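PDB 5FL3: PILI retraction protein PILT from Thermus thermophilus, which probably binds and hydrolyses ATP to power retraction of type IV pili, as a member of the GspE family of secretion ATPases. Local coordinates for residues M215-R218 with E219-E222. Residues are numbered along the deposited sequence; the frame is centred on the assembly and turned at random.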
loop_
_atom_site.group_PDB
_atom_site.type_symbol
_atom_site.label_atom_id
_atom_site.label_comp_id
_atom_site.label_asym_id
_atom_site.label_seq_id
_atom_site.Cartn_x
_atom_site.Cartn_y
_atom_site.Cartn_z
ATOM N N MET A 215 -3.609 -4.716 -8.964
ATOM C CA MET A 215 -4.236 -5.498 -10.031
ATOM C C MET A 215 -5.467 -4.763 -10.560
ATOM O O MET A 215 -6.425 -4.535 -9.831
ATOM C CB MET A 215 -4.636 -6.882 -9.529
ATOM C CG MET A 215 -3.513 -7.649 -8.852
ATOM S SD MET A 215 -4.060 -9.187 -8.043
ATOM C CE MET A 215 -5.566 -8.635 -7.227
ATOM N N ARG A 216 -5.448 -4.393 -11.828
ATOM C CA ARG A 216 -6.494 -3.531 -12.375
ATOM C C ARG A 216 -7.241 -4.255 -13.504
ATOM O O ARG A 216 -8.422 -4.044 -13.735
ATOM C CB ARG A 216 -5.868 -2.208 -12.850
ATOM C CG ARG A 216 -4.675 -1.766 -11.966
ATOM C CD ARG A 216 -3.898 -0.554 -12.503
ATOM N NE ARG A 216 -4.564 0.706 -12.189
ATOM C CZ ARG A 216 -4.961 1.589 -13.104
ATOM N NH1 ARG A 216 -4.737 1.344 -14.396
ATOM N NH2 ARG A 216 -5.577 2.716 -12.733
ATOM N N ASP A 217 -6.521 -5.141 -14.174
ATOM C CA ASP A 217 -7.044 -5.982 -15.234
ATOM C C ASP A 217 -7.633 -7.278 -14.723
ATOM O O ASP A 217 -7.292 -7.734 -13.640
ATOM C CB ASP A 217 -5.920 -6.330 -16.204
ATOM C CG ASP A 217 -5.493 -5.162 -17.006
ATOM O OD1 ASP A 217 -6.390 -4.431 -17.463
ATOM O OD2 ASP A 217 -4.272 -4.966 -17.188
ATOM N N ARG A 218 -8.477 -7.900 -15.527
ATOM C CA ARG A 218 -8.768 -9.306 -15.333
ATOM C C ARG A 218 -7.495 -10.096 -15.668
ATOM O O ARG A 218 -7.177 -11.123 -15.040
ATOM C CB ARG A 218 -9.938 -9.733 -16.211
ATOM C CG ARG A 218 -10.051 -11.209 -16.414
ATOM C CD ARG A 218 -10.440 -11.518 -17.840
ATOM N NE ARG A 218 -10.783 -12.927 -17.966
ATOM C CZ ARG A 218 -9.882 -13.887 -18.130
ATOM N NH1 ARG A 218 -8.595 -13.556 -18.207
ATOM N NH2 ARG A 218 -10.263 -15.164 -18.226
ATOM N N GLU A 219 -6.769 -9.579 -16.660
ATOM C CA GLU A 219 -5.556 -10.205 -17.169
ATOM C C GLU A 219 -4.523 -10.313 -16.060
ATOM O O GLU A 219 -3.981 -11.394 -15.805
ATOM C CB GLU A 219 -4.981 -9.409 -18.348
ATOM C CG GLU A 219 -5.783 -9.476 -19.654
ATOM C CD GLU A 219 -7.118 -8.718 -19.617
ATOM O OE1 GLU A 219 -7.270 -7.793 -18.791
ATOM O OE2 GLU A 219 -8.017 -9.049 -20.426
ATOM N N THR A 220 -4.264 -9.188 -15.402
ATOM C CA THR A 220 -3.353 -9.141 -14.266
ATOM C C THR A 220 -3.846 -9.962 -13.064
ATOM O O THR A 220 -3.048 -10.630 -12.404
ATOM C CB THR A 220 -3.121 -7.702 -13.827
ATOM O OG1 THR A 220 -2.702 -6.934 -14.961
ATOM C CG2 THR A 220 -2.047 -7.644 -12.785
ATOM N N VAL A 221 -5.146 -9.927 -12.774
ATOM C CA VAL A 221 -5.667 -10.683 -11.630
ATOM C C VAL A 221 -5.486 -12.176 -11.891
ATOM O O VAL A 221 -5.040 -12.926 -11.014
ATOM C CB VAL A 221 -7.176 -10.357 -11.338
ATOM C CG1 VAL A 221 -7.799 -11.375 -10.396
ATOM C CG2 VAL A 221 -7.322 -8.964 -10.761
ATOM N N GLU A 222 -5.815 -12.605 -13.105
ATOM C CA GLU A 222 -5.696 -14.019 -13.457
ATOM C C GLU A 222 -4.231 -14.459 -13.427
ATOM O O GLU A 222 -3.907 -15.535 -12.913
ATOM C CB GLU A 222 -6.304 -14.294 -14.837
ATOM C CG GLU A 222 -6.463 -15.786 -15.154
ATOM C CD GLU A 222 -7.215 -16.050 -16.455
ATOM O OE1 GLU A 222 -7.083 -15.238 -17.385
ATOM O OE2 GLU A 222 -7.943 -17.062 -16.550
#
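Arg-218 and Glu-222, one helical turn apart, extend alongside each other and join in a salt bridge between NH1 of Arg-218 and OE1 of Glu-222, whose very short modelled separation is doubtful at this resolution. OE1 approaches the rim of the guanidinium, close to its plane, with the two flat groups turned 77° apart. Both chains start with CG anti to the backbone N (chi1 162° in Arg-218, -169° in Glu-222); Glu-222 continues extended, while a bend at chi2 of Arg-218 helps set its guanidinium beside the carboxylate. The backbone adds the first i to i+4 bonds of the helix, Glu-222 N to Arg-218 O (2.8 Å) and Val-221 N to Asp-217 O. Asp-217 sits at the N-cap position but its side chain makes no capping bond; OD2 receives a weak bond from Thr-220 OG1 (3.4 Å). On the buried face of the turn, Met-215 CB packs on Val-221 CG2 at 3.6 Å. Farther out, Glu-258 takes Arg-218 NH2 in a second salt bridge, and Phe-254 lies against both Arg-218 and Glu-222. With an alanine here in place of Arg-218, Glu-222 and Glu-258 are likely to lose the cation they share. The whole is a helix N-terminus with an i to i+4 ion pair, where the loop after strand 209-212 enters helix 218-230 in the P-loop ATPase domain.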